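Local coordinates for protein polyketide synthase type I (Bacillus amyloliquefaciens, PDB 5KKU) that probably dehydrates carrier-bound hydroxyacyl intermediates, as the N-terminal dehydratase domain of a large polyketide synthase in the difficidin assembly line, at residues His75-Phe80 and Thr92-Lys97; Gln13-Thr18 and Gln64-Ser69; Met41-Ala46 and Ile55-Ile60. All coordinates share one frame; numbering follows the deposited sequence.

All three contacts belong to the predicted N-terminal hotdog fold of this double-hotdog dehydratase, and combine a hairpin, a helix with its following strand, and one pair of segments 46 residues apart. The chain enters contact 2 at 13-18, passes through both halves of contact 3 (41-46, then 55-60), returns to contact 2 at 64-69, and then forms the hairpin of contact 1. Centre to centre, contacts 1 and 2 lie about 9 Å apart; contact 3 is about 17 Å from contact 1 and 19 Å from contact 2. M41 of helix 37-49 packs on neighbouring strands 9-15 and 73-83, so one helix side chain ties the first strand and the hairpin into one hotdog core.

Contact 1. Residues His75-Phe80 and Thr92-Lys97; sequences HLYVTF and TSEKAK
The imidazole of H75 is engaged through its face and the phenol ring of Y77 through its edge. Over one face of the H75 ring sits the methyl group of A96, its CB 3.8 Å from the ring centroid and only 12° off the normal, a well-centred CH-pi contact. The Y77 ring, in contrast, is met at its edge, in plane, by OG1 of T92 near its root and by the E94 carboxylate at its tip. There Y77 OH donates to E94 OE1 at 2.9 Å, approaching from above the carboxylate plane, with ring and carboxylate nearly coplanar (30° apart). E94 can reach so far because CG stands anti to its backbone N and the chain then runs extended. Its other oxygen, OE2, accepts from the backbone N of G103, so each oxygen of the carboxylate has a partner, while P101 touches H75, Y77 and E94 alike.

Beneath these side chains runs a backbone ladder. H75 N donates to E94 O at 2.9 Å, nearly along the C=O axis, and E94 N returns a bond of 2.9 Å to H75 O. Y77 N to T92 O (2.8 Å) and T92 N to Y77 O (3.1 Å) close the next hydrogen-bonded pair. Between them, L76 and S93 form a non-hydrogen-bonded pair and project from the other face, where L76 CD1 rests 3.6 Å from S93 CB. S93 OG is bonded to N109, and L76 reaches L38 and M41 of helix 37-49. One face thus carries H75, Y77, T92 and E94, and the other turns to the helix, as expected of a beta hairpin in the antiparallel sheet that wraps the central helix of a hotdog fold.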
# COMPACT_ATOMS: atom_id res chain seq x y z
N HIS A 75 -4.62 14.93 11.64
CA HIS A 75 -4.33 15.80 10.53
C HIS A 75 -3.01 15.49 9.95
O HIS A 75 -2.07 15.42 10.64
CB HIS A 75 -4.35 17.26 10.96
CG HIS A 75 -5.72 17.83 11.08
ND1 HIS A 75 -5.94 19.15 11.32
CD2 HIS A 75 -6.93 17.24 11.03
CE1 HIS A 75 -7.23 19.36 11.39
NE2 HIS A 75 -7.85 18.22 11.21
N LEU A 76 -2.93 15.32 8.67
CA LEU A 76 -1.69 15.04 8.00
C LEU A 76 -1.18 16.25 7.23
O LEU A 76 -1.92 16.99 6.68
CB LEU A 76 -1.90 13.86 7.06
CG LEU A 76 -1.84 12.46 7.64
CD1 LEU A 76 -2.76 12.28 8.82
CD2 LEU A 76 -2.06 11.43 6.58
N TYR A 77 0.11 16.46 7.20
CA TYR A 77 0.70 17.55 6.46
C TYR A 77 1.62 17.02 5.34
O TYR A 77 2.64 16.48 5.61
CB TYR A 77 1.45 18.49 7.39
CG TYR A 77 0.63 19.03 8.53
CD1 TYR A 77 -0.34 19.94 8.31
CD2 TYR A 77 0.84 18.61 9.82
CE1 TYR A 77 -1.08 20.43 9.34
CE2 TYR A 77 0.11 19.11 10.85
CZ TYR A 77 -0.86 20.02 10.58
OH TYR A 77 -1.61 20.54 11.55
N VAL A 78 1.20 17.18 4.10
CA VAL A 78 1.99 16.75 2.96
C VAL A 78 2.78 17.89 2.38
O VAL A 78 2.24 18.82 1.87
CB VAL A 78 1.14 16.08 1.87
CG1 VAL A 78 2.01 15.49 0.81
CG2 VAL A 78 0.29 14.98 2.42
N THR A 79 4.08 17.81 2.42
CA THR A 79 4.91 18.92 2.02
C THR A 79 5.74 18.62 0.79
O THR A 79 6.57 17.77 0.80
CB THR A 79 5.86 19.34 3.15
OG1 THR A 79 5.10 19.83 4.23
CG2 THR A 79 6.82 20.41 2.73
N PHE A 80 5.49 19.33 -0.28
CA PHE A 80 6.29 19.22 -1.49
C PHE A 80 7.47 20.17 -1.45
O PHE A 80 7.30 21.34 -1.30
CB PHE A 80 5.45 19.48 -2.70
CG PHE A 80 4.43 18.43 -2.98
CD1 PHE A 80 3.24 18.37 -2.28
CD2 PHE A 80 4.64 17.50 -3.95
CE1 PHE A 80 2.32 17.38 -2.52
CE2 PHE A 80 3.71 16.53 -4.19
CZ PHE A 80 2.56 16.47 -3.48
N THR A 92 3.76 14.22 7.47
CA THR A 92 3.75 14.12 8.90
C THR A 92 2.32 14.19 9.36
O THR A 92 1.47 14.44 8.59
CB THR A 92 4.57 15.24 9.55
OG1 THR A 92 4.05 16.49 9.17
CG2 THR A 92 5.93 15.15 9.15
N SER A 93 2.10 14.03 10.65
CA SER A 93 0.76 14.08 11.18
C SER A 93 0.65 14.47 12.64
O SER A 93 1.58 14.40 13.37
CB SER A 93 0.05 12.77 10.96
OG SER A 93 0.82 11.73 11.40
N GLU A 94 -0.54 14.82 13.05
CA GLU A 94 -0.77 15.35 14.36
C GLU A 94 -2.13 15.01 14.84
O GLU A 94 -2.98 14.85 14.06
CB GLU A 94 -0.66 16.85 14.24
CG GLU A 94 -0.75 17.66 15.49
CD GLU A 94 -1.19 19.07 15.22
OE1 GLU A 94 -0.94 19.59 14.16
OE2 GLU A 94 -1.76 19.66 16.12
N LYS A 95 -2.32 14.91 16.15
CA LYS A 95 -3.63 14.65 16.69
C LYS A 95 -4.57 15.85 16.45
O LYS A 95 -4.15 16.98 16.49
CB LYS A 95 -3.55 14.33 18.17
CG LYS A 95 -3.26 12.91 18.56
CD LYS A 95 -3.26 12.80 20.09
CE LYS A 95 -2.43 11.67 20.68
NZ LYS A 95 -0.98 11.75 20.44
N ALA A 96 -5.83 15.59 16.20
CA ALA A 96 -6.82 16.65 16.13
C ALA A 96 -8.12 16.19 16.73
O ALA A 96 -8.32 15.04 16.91
CB ALA A 96 -7.03 17.08 14.72
N LYS A 97 -9.00 17.11 17.01
CA LYS A 97 -10.30 16.80 17.55
C LYS A 97 -11.35 17.80 17.07
O LYS A 97 -11.12 18.97 17.07
CB LYS A 97 -10.26 16.74 19.06
CG LYS A 97 -11.34 15.89 19.66
CD LYS A 97 -10.99 15.39 21.05
CE LYS A 97 -12.17 14.67 21.67
NZ LYS A 97 -12.09 14.41 23.12

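Contact 2. Residues Gln13-Thr18 and Gln64-Ser69; sequences QKISHT and QPVVTS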
# COMPACT_ATOMS: atom_id res chain seq x y z
N GLN A 13 -4.32 17.15 4.80
CA GLN A 13 -5.27 16.07 4.61
C GLN A 13 -5.79 15.56 5.95
O GLN A 13 -5.10 15.56 6.89
CB GLN A 13 -4.63 14.94 3.87
CG GLN A 13 -4.26 15.24 2.44
CD GLN A 13 -5.44 15.29 1.55
OE1 GLN A 13 -5.99 14.28 1.21
NE2 GLN A 13 -5.88 16.46 1.24
N LYS A 14 -7.03 15.12 5.98
CA LYS A 14 -7.62 14.66 7.22
C LYS A 14 -7.91 13.18 7.26
O LYS A 14 -8.59 12.68 6.45
CB LYS A 14 -8.91 15.40 7.47
CG LYS A 14 -8.79 16.88 7.34
CD LYS A 14 -9.97 17.56 7.96
CE LYS A 14 -9.74 19.04 8.10
NZ LYS A 14 -9.31 19.63 6.81
N ILE A 15 -7.38 12.48 8.23
CA ILE A 15 -7.72 11.09 8.46
C ILE A 15 -8.49 10.95 9.76
O ILE A 15 -7.93 10.91 10.80
CB ILE A 15 -6.48 10.20 8.53
CG1 ILE A 15 -5.68 10.24 7.26
CG2 ILE A 15 -6.86 8.78 8.84
CD1 ILE A 15 -6.44 9.95 6.00
N SER A 16 -9.80 10.88 9.69
CA SER A 16 -10.59 10.74 10.89
C SER A 16 -10.75 9.31 11.36
O SER A 16 -10.55 8.40 10.63
CB SER A 16 -11.93 11.38 10.71
OG SER A 16 -12.65 10.72 9.73
N HIS A 17 -11.13 9.13 12.60
CA HIS A 17 -11.36 7.84 13.21
C HIS A 17 -12.44 7.05 12.49
O HIS A 17 -12.40 5.86 12.48
CB HIS A 17 -11.68 8.01 14.71
CG HIS A 17 -11.81 6.74 15.48
ND1 HIS A 17 -10.76 5.90 15.68
CD2 HIS A 17 -12.87 6.18 16.10
CE1 HIS A 17 -11.15 4.87 16.39
NE2 HIS A 17 -12.43 5.01 16.64
N THR A 18 -13.40 7.73 11.87
CA THR A 18 -14.48 7.13 11.13
C THR A 18 -14.19 6.84 9.67
O THR A 18 -14.99 6.30 8.97
CB THR A 18 -15.79 7.92 11.21
OG1 THR A 18 -15.59 9.24 10.79
CG2 THR A 18 -16.32 7.90 12.59
N GLN A 64 5.96 6.05 10.47
CA GLN A 64 5.24 5.96 11.72
C GLN A 64 3.82 5.65 11.21
O GLN A 64 3.39 6.26 10.30
CB GLN A 64 5.34 7.14 12.64
CG GLN A 64 5.05 6.87 14.06
CD GLN A 64 6.13 6.14 14.80
OE1 GLN A 64 6.41 5.04 14.50
NE2 GLN A 64 6.69 6.76 15.78
N PRO A 65 3.13 4.69 11.78
CA PRO A 65 1.77 4.40 11.37
C PRO A 65 0.81 5.50 11.78
O PRO A 65 1.00 6.01 12.82
CB PRO A 65 1.48 3.11 12.10
CG PRO A 65 2.28 3.17 13.30
CD PRO A 65 3.55 3.81 12.86
N VAL A 66 -0.12 5.91 10.95
CA VAL A 66 -1.16 6.83 11.35
C VAL A 66 -2.25 6.06 12.11
O VAL A 66 -2.97 5.30 11.54
CB VAL A 66 -1.77 7.57 10.15
CG1 VAL A 66 -3.04 8.30 10.51
CG2 VAL A 66 -0.78 8.53 9.54
N VAL A 67 -2.33 6.27 13.42
CA VAL A 67 -3.30 5.63 14.29
C VAL A 67 -4.39 6.59 14.73
O VAL A 67 -4.12 7.64 15.18
CB VAL A 67 -2.60 5.02 15.49
CG1 VAL A 67 -3.57 4.60 16.58
CG2 VAL A 67 -1.76 3.86 15.08
N THR A 68 -5.63 6.14 14.68
CA THR A 68 -6.75 6.93 15.18
C THR A 68 -7.37 6.36 16.42
O THR A 68 -7.16 5.25 16.75
CB THR A 68 -7.83 7.19 14.13
OG1 THR A 68 -8.55 6.00 13.84
CG2 THR A 68 -7.25 7.66 12.91
N SER A 69 -8.18 7.15 17.08
CA SER A 69 -8.83 6.77 18.29
C SER A 69 -10.21 7.41 18.39
O SER A 69 -10.50 8.32 17.69
CB SER A 69 -7.96 7.19 19.45
OG SER A 69 -8.55 7.02 20.69
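H17 and T68 bury the most surface here, and a single polar bond joins their side chains. H17 has CG anti to its backbone N (chi1 -174°), which carries the imidazole across to the other segment. ND1 comes to 2.9 Å from T68 OG1, a hydrogen bond in which either atom could be the donor. T68 presents this hydroxyl from the position between its own N and carbonyl carbon (chi1 71°), so OG1 is directed at the ring edge while CG2 points elsewhere, lying 3.9 Å from I15 O. One face of the same imidazole is covered by the backbone carbonyl of S69: its carbon sits 3.1 Å above the ring plane, offset toward the rim, and S69 O is 3.0 Å from H17 CG. This is close packing of a carbonyl on a flat ring and not a hydrogen bond, since the angle from ND1 is poor.

In the N-terminal hotdog, as predicted for this region, strand 9-15 pairs with strand 73-83 in the antiparallel sheet, whereas 66-67, a short and weakly bonded strand, pairs with 30-33 at the edge of a small sheet. The end of the first strand and the loop that follows it thus meet the edge of the small sheet. R31 of strand 30-33 ties them further, bonding to H17 O and pairing through its backbone with T68, while H17 N is held by D73. T68 lies about 10 Å, side chain to side chain, from H25, the predicted proton acceptor of the dehydratase.

I15, third in buried surface, supplies the apolar part. Its CG2, anti to the backbone N, meets V66 CG1 at 4.2 Å, the two side chains crossing obliquely. L33 touches both I15 and V66, and I15 also leans on L76 of the neighbouring strand.

Contact 3. Residues Met41-Ala46 and Ile55-Ile60; sequences MLYRLA and IELRQI
L42 is the first residue of 41-46 to meet the strand: it points toward 55-58, and its CD2 lies 3.8 Å from L57 CD2, the two leucines crossing obliquely. One residue on, Y43 dominates. Its side chain starts out along the helix flank, but the ring extends until the hydroxyl arrives at the strand backbone, and Y43 OH donates to I55 O at 2.6 Å, in the carbonyl plane and on a lone pair. The ring and the I55 side chain slide past each other in opposite directions. I55 CD1 therefore comes to lie over one face, offset toward the rim, 4.0 Å from the centroid of the Y43 ring in a CH-pi contact. L57 CD1 approaches Y43 CE2, beside the hydroxyl-bearing carbon, at 4.1 Å. A turn later A46 CB, again directed at the strand, rests 4.1 Å from I55 CG1, so I55 is met by two helix residues. With axes 9.7 Å apart at an angle of 140°, the hotdog helix lies across its sheet through apolar side chains and one tyrosine hydroxyl.

The hydroxyl of Y43 also accepts from M229 N. Gripped by a carbonyl and an amide, this buried polar atom is satisfied, which would hold the tip of the ring in place and links the helix to strand 55-62 and to strand 219-229 of the predicted C-terminal hotdog.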
# COMPACT_ATOMS: atom_id res chain seq x y z
N MET A 41 -2.75 9.27 -1.66
CA MET A 41 -2.81 10.65 -1.25
C MET A 41 -1.90 11.52 -2.09
O MET A 41 -2.30 12.55 -2.48
CB MET A 41 -2.55 10.77 0.26
CG MET A 41 -2.27 12.11 0.89
SD MET A 41 -2.21 12.08 2.68
CE MET A 41 -3.72 11.28 2.97
N LEU A 42 -0.69 11.06 -2.31
CA LEU A 42 0.28 11.79 -3.09
C LEU A 42 -0.17 12.01 -4.51
O LEU A 42 -0.02 13.05 -5.03
CB LEU A 42 1.63 11.12 -3.06
CG LEU A 42 2.57 11.67 -2.02
CD1 LEU A 42 2.17 11.21 -0.65
CD2 LEU A 42 3.98 11.27 -2.33
N TYR A 43 -0.75 10.99 -5.10
CA TYR A 43 -1.27 11.08 -6.43
C TYR A 43 -2.46 12.03 -6.53
O TYR A 43 -2.56 12.70 -7.49
CB TYR A 43 -1.63 9.70 -6.97
CG TYR A 43 -0.51 9.01 -7.70
CD1 TYR A 43 -0.24 9.30 -9.00
CD2 TYR A 43 0.28 8.10 -7.06
CE1 TYR A 43 0.78 8.67 -9.64
CE2 TYR A 43 1.30 7.47 -7.71
CZ TYR A 43 1.51 7.75 -9.00
OH TYR A 43 2.51 7.17 -9.64
N ARG A 44 -3.33 12.08 -5.53
CA ARG A 44 -4.42 13.00 -5.56
C ARG A 44 -3.94 14.43 -5.44
O ARG A 44 -4.42 15.27 -6.12
CB ARG A 44 -5.44 12.75 -4.46
CG ARG A 44 -6.11 11.41 -4.44
CD ARG A 44 -7.20 11.34 -3.40
NE ARG A 44 -6.91 12.13 -2.21
CZ ARG A 44 -6.55 11.62 -1.07
NH1 ARG A 44 -6.44 10.34 -0.98
NH2 ARG A 44 -6.29 12.36 -0.05
N LEU A 45 -2.99 14.67 -4.55
CA LEU A 45 -2.44 15.99 -4.29
C LEU A 45 -1.54 16.48 -5.39
O LEU A 45 -1.56 17.62 -5.69
CB LEU A 45 -1.68 16.02 -2.97
CG LEU A 45 -2.50 15.94 -1.71
CD1 LEU A 45 -1.65 16.04 -0.50
CD2 LEU A 45 -3.57 16.99 -1.66
N ALA A 46 -0.71 15.62 -5.95
CA ALA A 46 0.15 16.01 -7.02
C ALA A 46 -0.68 16.66 -8.10
O ALA A 46 -0.34 17.67 -8.60
CB ALA A 46 0.87 14.82 -7.60
N ILE A 55 2.87 11.34 -12.80
CA ILE A 55 4.08 11.26 -11.99
C ILE A 55 4.22 9.93 -11.27
O ILE A 55 3.24 9.20 -11.09
CB ILE A 55 4.15 12.40 -10.96
CG1 ILE A 55 3.04 12.23 -9.91
CG2 ILE A 55 4.04 13.75 -11.65
CD1 ILE A 55 3.35 11.19 -8.86
N GLU A 56 5.44 9.62 -10.86
CA GLU A 56 5.73 8.38 -10.15
C GLU A 56 6.44 8.68 -8.84
O GLU A 56 6.73 9.84 -8.52
CB GLU A 56 6.58 7.45 -11.01
CG GLU A 56 8.00 7.95 -11.25
CD GLU A 56 8.72 7.17 -12.33
OE1 GLU A 56 8.04 6.64 -13.23
OE2 GLU A 56 9.96 7.09 -12.28
N LEU A 57 6.72 7.63 -8.07
CA LEU A 57 7.39 7.76 -6.82
C LEU A 57 8.60 6.87 -6.68
O LEU A 57 8.60 5.78 -7.14
CB LEU A 57 6.42 7.56 -5.68
CG LEU A 57 5.08 8.22 -5.76
CD1 LEU A 57 4.12 7.65 -4.78
CD2 LEU A 57 5.16 9.71 -5.58
N ARG A 58 9.63 7.35 -6.04
CA ARG A 58 10.82 6.57 -5.83
C ARG A 58 11.34 6.70 -4.41
O ARG A 58 11.06 7.64 -3.75
CB ARG A 58 11.89 6.97 -6.81
CG ARG A 58 11.42 7.05 -8.23
CD ARG A 58 12.60 7.25 -9.14
NE ARG A 58 12.20 7.45 -10.51
CZ ARG A 58 12.95 8.08 -11.40
NH1 ARG A 58 14.11 8.56 -11.06
NH2 ARG A 58 12.52 8.23 -12.63
N GLN A 59 12.15 5.77 -3.98
CA GLN A 59 12.74 5.76 -2.66
C GLN A 59 11.75 6.08 -1.57
O GLN A 59 12.00 6.85 -0.71
CB GLN A 59 13.94 6.68 -2.58
CG GLN A 59 14.95 6.50 -3.68
CD GLN A 59 15.47 5.10 -3.81
OE1 GLN A 59 16.05 4.58 -2.90
NE2 GLN A 59 15.25 4.49 -4.94
N ILE A 60 10.63 5.41 -1.57
CA ILE A 60 9.63 5.55 -0.54
C ILE A 60 10.05 4.93 0.77
O ILE A 60 10.56 3.87 0.81
CB ILE A 60 8.33 4.92 -0.99
CG1 ILE A 60 7.90 5.53 -2.29
CG2 ILE A 60 7.26 5.07 0.06
CD1 ILE A 60 6.70 4.90 -2.89